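Side-chain contacts in glycosyl hydrolase (Streptomyces cattleya, PDB 7LR8), which probably hydrolyses the Manβ1-4GlcNAc unit left from the N-glycan core, as a glycosidase of subfamily GH5_18: residues N229-A232 with Q233-T237; E341-R344 with R345-E349. The protein carries 1 engineered substitution. All coordinates share one frame; numbering follows the deposited sequence.

Contact 1: residues N229-A232 with Q233-T237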
ATOM      1  N   ASN B 229       7.077 -21.656  14.914  1.00 22.88           N
ATOM      2  CA  ASN B 229       5.888 -21.291  15.671  1.00 23.99           C
ATOM      3  C   ASN B 229       5.970 -21.680  17.145  1.00 26.92           C
ATOM      4  O   ASN B 229       4.928 -21.733  17.812  1.00 24.68           O
ATOM      5  CB  ASN B 229       4.662 -21.943  15.032  1.00 22.28           C
ATOM      6  CG  ASN B 229       4.675 -23.454  15.145  1.00 23.20           C
ATOM      7  OD1 ASN B 229       5.588 -24.054  15.742  1.00 22.42           O
ATOM      8  ND2 ASN B 229       3.666 -24.088  14.567  1.00 19.62           N
ATOM      9  N   GLY B 230       7.163 -22.005  17.648  1.00 23.11           N
ATOM     10  CA  GLY B 230       7.347 -22.513  18.991  1.00 25.11           C
ATOM     11  C   GLY B 230       7.760 -23.968  19.039  1.00 25.82           C
ATOM     12  O   GLY B 230       8.250 -24.427  20.078  1.00 26.44           O
ATOM     13  N   THR B 231       7.577 -24.701  17.937  1.00 23.12           N
ATOM     14  CA  THR B 231       7.903 -26.121  17.934  1.00 23.81           C
ATOM     15  C   THR B 231       9.400 -26.339  18.059  1.00 26.87           C
ATOM     16  O   THR B 231       9.860 -27.063  18.950  1.00 23.58           O
ATOM     17  CB  THR B 231       7.385 -26.784  16.660  1.00 19.70           C
ATOM     18  OG1 THR B 231       5.953 -26.661  16.589  1.00 20.35           O
ATOM     19  CG2 THR B 231       7.786 -28.251  16.665  1.00 23.38           C
ATOM     20  N   ALA B 232      10.179 -25.730  17.165  1.00 22.22           N
ATOM     21  CA  ALA B 232      11.631 -25.884  17.243  1.00 23.45           C
ATOM     22  C   ALA B 232      12.188 -25.297  18.534  1.00 26.59           C
ATOM     23  O   ALA B 232      13.110 -25.860  19.137  1.00 27.97           O
ATOM     24  CB  ALA B 232      12.296 -25.233  16.032  1.00 26.92           C
ATOM     25  N   GLN B 233      11.649 -24.157  18.971  1.00 25.84           N
ATOM     26  CA  GLN B 233      12.180 -23.499  20.158  1.00 28.08           C
ATOM     27  C   GLN B 233      11.997 -24.363  21.398  1.00 31.62           C
ATOM     28  O   GLN B 233      12.874 -24.413  22.267  1.00 32.63           O
ATOM     29  CB  GLN B 233      11.499 -22.142  20.344  1.00 29.82           C
ATOM     30  CG  GLN B 233      11.773 -21.159  19.221  1.00 29.54           C
ATOM     31  CD  GLN B 233      10.694 -21.153  18.140  1.00 28.63           C
ATOM     32  OE1 GLN B 233      10.112 -22.192  17.799  1.00 27.05           O
ATOM     33  NE2 GLN B 233      10.441 -19.979  17.583  1.00 28.10           N
ATOM     34  N   ARG B 234      10.862 -25.052  21.497  1.00 30.95           N
ATOM     35  CA  ARG B 234      10.546 -25.809  22.702  1.00 35.78           C
ATOM     36  C   ARG B 234      11.146 -27.207  22.687  1.00 31.26           C
ATOM     37  O   ARG B 234      11.696 -27.657  23.697  1.00 34.31           O
ATOM     38  CB  ARG B 234       9.025 -25.901  22.872  1.00 37.31           C
ATOM     39  CG  ARG B 234       8.592 -26.702  24.087  1.00 50.06           C
ATOM     40  CD  ARG B 234       7.093 -26.621  24.278  1.00 59.61           C
ATOM     41  NE  ARG B 234       6.643 -25.237  24.383  1.00 66.58           N
ATOM     42  CZ  ARG B 234       6.279 -24.653  25.519  1.00 69.08           C
ATOM     43  NH1 ARG B 234       6.310 -25.333  26.657  1.00 69.79           N
ATOM     44  NH2 ARG B 234       5.881 -23.387  25.517  1.00 69.81           N
ATOM     45  N   TYR B 235      11.059 -27.898  21.551  1.00 27.75           N
ATOM     46  CA  TYR B 235      11.463 -29.297  21.458  1.00 27.94           C
ATOM     47  C   TYR B 235      12.820 -29.502  20.800  1.00 37.96           C
ATOM     48  O   TYR B 235      13.437 -30.554  21.010  1.00 33.11           O
ATOM     49  CB  TYR B 235      10.388 -30.085  20.696  1.00 29.10           C
ATOM     50  CG  TYR B 235       9.036 -29.943  21.352  1.00 26.21           C
ATOM     51  CD1 TYR B 235       8.757 -30.596  22.549  1.00 35.43           C
ATOM     52  CD2 TYR B 235       8.054 -29.120  20.805  1.00 25.42           C
ATOM     53  CE1 TYR B 235       7.531 -30.461  23.173  1.00 31.64           C
ATOM     54  CE2 TYR B 235       6.817 -28.974  21.424  1.00 28.78           C
ATOM     55  CZ  TYR B 235       6.565 -29.646  22.606  1.00 34.65           C
ATOM     56  OH  TYR B 235       5.350 -29.519  23.233  1.00 32.49           O
ATOM     57  N   GLY B 236      13.297 -28.540  20.030  1.00 27.60           N
ATOM     58  CA  GLY B 236      14.622 -28.582  19.445  1.00 28.25           C
ATOM     59  C   GLY B 236      14.570 -28.845  17.950  1.00 26.94           C
ATOM     60  O   GLY B 236      13.652 -29.495  17.436  1.00 26.49           O
ATOM     61  N   THR B 237      15.591 -28.350  17.243  1.00 28.26           N
ATOM     62  CA  THR B 237      15.679 -28.524  15.792  1.00 29.25           C
ATOM     63  C   THR B 237      15.548 -29.985  15.369  1.00 32.28           C
ATOM     64  O   THR B 237      14.843 -30.309  14.406  1.00 34.68           O
ATOM     65  CB  THR B 237      17.015 -27.979  15.289  1.00 40.63           C
ATOM     66  OG1 THR B 237      17.133 -26.589  15.610  1.00 44.11           O
ATOM     67  CG2 THR B 237      17.111 -28.176  13.789  1.00 42.66           C
TER

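Contact 2: residues E341-R344 with R345-E349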
ATOM      1  N   GLU B 341      14.463 -35.851  -4.646  1.00 25.16           N
ATOM      2  CA  GLU B 341      14.662 -37.280  -4.445  1.00 26.30           C
ATOM      3  C   GLU B 341      13.462 -37.902  -3.745  1.00 26.23           C
ATOM      4  O   GLU B 341      13.051 -39.015  -4.087  1.00 27.63           O
ATOM      5  CB  GLU B 341      15.948 -37.528  -3.656  1.00 31.05           C
ATOM      6  CG  GLU B 341      16.174 -38.990  -3.260  1.00 46.18           C
ATOM      7  CD  GLU B 341      16.485 -39.905  -4.447  1.00 65.46           C
ATOM      8  OE1 GLU B 341      16.656 -39.399  -5.579  1.00 70.94           O
ATOM      9  OE2 GLU B 341      16.568 -41.139  -4.241  1.00 70.34           O
ATOM     10  N   ALA B 342      12.865 -37.186  -2.784  1.00 26.43           N
ATOM     11  CA  ALA B 342      11.640 -37.682  -2.161  1.00 30.03           C
ATOM     12  C   ALA B 342      10.507 -37.806  -3.179  1.00 27.86           C
ATOM     13  O   ALA B 342       9.752 -38.787  -3.161  1.00 26.76           O
ATOM     14  CB  ALA B 342      11.222 -36.767  -1.009  1.00 26.57           C
ATOM     15  N   VAL B 343      10.370 -36.823  -4.072  1.00 25.09           N
ATOM     16  CA  VAL B 343       9.346 -36.906  -5.110  1.00 24.78           C
ATOM     17  C   VAL B 343       9.640 -38.071  -6.040  1.00 26.59           C
ATOM     18  O   VAL B 343       8.755 -38.877  -6.353  1.00 26.41           O
ATOM     19  CB  VAL B 343       9.243 -35.580  -5.890  1.00 23.87           C
ATOM     20  CG1 VAL B 343       8.305 -35.739  -7.089  1.00 25.01           C
ATOM     21  CG2 VAL B 343       8.757 -34.441  -4.983  1.00 24.37           C
ATOM     22  N   ARG B 344      10.895 -38.180  -6.493  1.00 26.52           N
ATOM     23  CA  ARG B 344      11.266 -39.261  -7.398  1.00 28.15           C
ATOM     24  C   ARG B 344      11.015 -40.616  -6.755  1.00 28.86           C
ATOM     25  O   ARG B 344      10.501 -41.538  -7.402  1.00 30.15           O
ATOM     26  CB  ARG B 344      12.735 -39.119  -7.806  1.00 29.07           C
ATOM     27  CG  ARG B 344      13.195 -40.137  -8.844  1.00 36.33           C
ATOM     28  CD  ARG B 344      14.620 -40.596  -8.563  1.00 47.47           C
ATOM     29  NE  ARG B 344      14.712 -41.277  -7.277  1.00 56.28           N
ATOM     30  CZ  ARG B 344      14.534 -42.584  -7.110  1.00 60.41           C
ATOM     31  NH1 ARG B 344      14.261 -43.358  -8.153  1.00 61.31           N
ATOM     32  NH2 ARG B 344      14.630 -43.120  -5.901  1.00 62.10           N
ATOM     33  N   ARG B 345      11.371 -40.748  -5.474  1.00 29.15           N
ATOM     34  CA  ARG B 345      11.162 -41.995  -4.746  1.00 31.53           C
ATOM     35  C   ARG B 345       9.685 -42.354  -4.703  1.00 29.93           C
ATOM     36  O   ARG B 345       9.299 -43.494  -4.995  1.00 30.32           O
ATOM     37  CB  ARG B 345      11.736 -41.861  -3.333  1.00 35.05           C
ATOM     38  CG  ARG B 345      11.695 -43.113  -2.475  1.00 46.73           C
ATOM     39  CD  ARG B 345      12.020 -42.750  -1.021  1.00 55.16           C
ATOM     40  NE  ARG B 345      13.084 -41.747  -0.942  1.00 52.37           N
ATOM     41  CZ  ARG B 345      13.118 -40.752  -0.060  1.00 55.05           C
ATOM     42  NH1 ARG B 345      12.142 -40.616   0.829  1.00 50.10           N
ATOM     43  NH2 ARG B 345      14.126 -39.882  -0.069  1.00 48.68           N
ATOM     44  N   TRP B 346       8.837 -41.382  -4.360  1.00 27.21           N
ATOM     45  CA  TRP B 346       7.406 -41.653  -4.325  1.00 27.15           C
ATOM     46  C   TRP B 346       6.879 -42.027  -5.709  1.00 30.77           C
ATOM     47  O   TRP B 346       6.123 -42.996  -5.854  1.00 30.15           O
ATOM     48  CB  TRP B 346       6.629 -40.461  -3.760  1.00 30.30           C
ATOM     49  CG  TRP B 346       5.188 -40.841  -3.618  1.00 36.41           C
ATOM     50  CD1 TRP B 346       4.574 -41.338  -2.502  1.00 34.94           C
ATOM     51  CD2 TRP B 346       4.190 -40.827  -4.653  1.00 42.22           C
ATOM     52  NE1 TRP B 346       3.252 -41.615  -2.777  1.00 42.28           N
ATOM     53  CE2 TRP B 346       2.995 -41.312  -4.089  1.00 44.82           C
ATOM     54  CE3 TRP B 346       4.193 -40.442  -5.999  1.00 50.87           C
ATOM     55  CZ2 TRP B 346       1.816 -41.421  -4.823  1.00 58.51           C
ATOM     56  CZ3 TRP B 346       3.026 -40.554  -6.725  1.00 61.76           C
ATOM     57  CH2 TRP B 346       1.854 -41.035  -6.137  1.00 64.44           C
ATOM     58  N   ARG B 347       7.255 -41.260  -6.744  1.00 28.69           N
ATOM     59  CA  ARG B 347       6.762 -41.563  -8.089  1.00 33.27           C
ATOM     60  C   ARG B 347       7.257 -42.918  -8.585  1.00 33.79           C
ATOM     61  O   ARG B 347       6.576 -43.573  -9.385  1.00 34.44           O
ATOM     62  CB  ARG B 347       7.167 -40.465  -9.081  1.00 31.41           C
ATOM     63  CG  ARG B 347       6.638 -39.066  -8.765  1.00 30.61           C
ATOM     64  CD  ARG B 347       6.688 -38.162 -10.000  1.00 32.84           C
ATOM     65  NE  ARG B 347       6.465 -36.744  -9.688  1.00 28.34           N
ATOM     66  CZ  ARG B 347       5.280 -36.227  -9.364  1.00 29.47           C
ATOM     67  NH1 ARG B 347       4.213 -37.010  -9.296  1.00 30.25           N
ATOM     68  NH2 ARG B 347       5.160 -34.924  -9.094  1.00 26.73           N
ATOM     69  N   THR B 348       8.431 -43.357  -8.128  1.00 32.30           N
ATOM     70  CA  THR B 348       8.971 -44.633  -8.582  1.00 34.40           C
ATOM     71  C   THR B 348       8.318 -45.805  -7.858  1.00 38.71           C
ATOM     72  O   THR B 348       7.970 -46.809  -8.484  1.00 38.29           O
ATOM     73  CB  THR B 348      10.491 -44.672  -8.384  1.00 34.74           C
ATOM     74  OG1 THR B 348      11.102 -43.608  -9.126  1.00 34.31           O
ATOM     75  CG2 THR B 348      11.070 -46.012  -8.848  1.00 37.52           C
ATOM     76  N   GLU B 349       8.135 -45.690  -6.544  1.00 39.10           N
ATOM     77  CA  GLU B 349       7.653 -46.814  -5.756  1.00 45.39           C
ATOM     78  C   GLU B 349       6.148 -46.796  -5.519  1.00 42.53           C
ATOM     79  O   GLU B 349       5.590 -47.842  -5.168  1.00 45.20           O
ATOM     80  CB  GLU B 349       8.390 -46.861  -4.410  1.00 47.64           C
ATOM     81  CG  GLU B 349       9.918 -46.947  -4.539  1.00 57.05           C
ATOM     82  CD  GLU B 349      10.416 -48.264  -5.141  1.00 78.49           C
ATOM     83  OE1 GLU B 349      11.651 -48.428  -5.253  1.00 85.47           O
ATOM     84  OE2 GLU B 349       9.593 -49.139  -5.495  1.00 86.17           O
TER
HETATM   85  O   HOH W   1      13.336 -45.769  -5.449  1.00 48.95           O

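Contact 1: residues N229-A232 with Q233-T237
N229 OD1 is gripped by two donors of T231, at the start of the short helix that ties G230 to R234 and T231 to Y235. The hydroxyl OG1 of T231 gives its proton to N229 OD1 at 2.8 Å, in the carbonyl plane and on a lone pair, while T231 N reaches the same oxygen at 3.0 Å, slightly tilted from that plane. The second bond closes an Asx turn, and D199 takes the ND2 end of N229, which leaves the amide little freedom to flip. G230 sits at the N-cap with a positive phi (111°) that a side chain would hardly tolerate. Q233 folds back over it: the chain bends about CB-CG (chi2 95°) and brings OE1 to 3.0 Å from G230 N, a weak bond, poorly angled; NE2 of the same amide holds F228 O. This helix, 231-235, lies in the segment that leaves the barrel strand 221-225 and leads to helix 240-253 of the (β/α)8 fold, just past F228 of the glycan pocket. Along this brief helix R234 N meets G230 O at 3.0 Å, and G236 N meets A232 O at 2.8 Å. G236 then leaves the helix with positive phi. The Y235 ring turns an edge to the backbone, CD2 standing 3.3 Å from T231 O, with the T231 methyl CG2 at 4.2 Å from that same ring carbon. R234 CG lies over the centre of one ring face. F383 meets the ring with its plane nearly parallel, and Y235 OH bonds to E384 and G379, joining the helix to the smaller C-terminal part of the chain.

Contact 2: residues E341-R344 with R345-E349
Regular i to i+4 bonds run from R345, W346 and R347 N to E341, A342 and V343 O, the R347 N to V343 O bond being 2.8 Å long and nearly straight (170°). At the next residue, R344 O takes both T348 N and T348 OG1, each at 2.8 Å, from opposite faces of its carbonyl plane; chi1 of -59° swings the hydroxyl back to it. E341 and R344 form a side-on salt bridge, NE to OE1 and NH2 to OE2, both 3.2 Å, each oxygen met from above the carboxylate plane. With an alanine in place of E341, the R344 guanidinium would probably lose both bonds to the carboxylate and be freer to turn. A water links R344 NH2 to E349 OE1. R345 lays its guanidinium over A342 CA and bridges to D290, crossing E341 at about a right angle. R347 runs alongside V343, NE 3.3 Å from CG1, and ends on D51 and G49 O. Helix 334-349 packs against helix 281-293 through A342 on I289 and W346 on L293, and against strand 15-19 through V343 and R347, both meeting F16.

In the fold
Contacts 1 and 2 both lie near the rim of the molecule, partly buried, with centres 29 Å apart and nearest atoms about 17 Å apart. They share no element. Contact 1 shapes a single short helix in the excursion after strand 221-225, close to the sugar-binding side, and the bonds inside it join neutral groups, though N229 and Y235 reach outside to D199 and E384. Contact 2 is a stretch of regular helix on the outside of the barrel, away from the known binding sites, where arginines and carboxylates dominate. V343, A342 and W346 face strand 15-19 and helix 281-293, R345 and R347 bridge to D290 and D51, and the E341-R344 pair lies toward the surface.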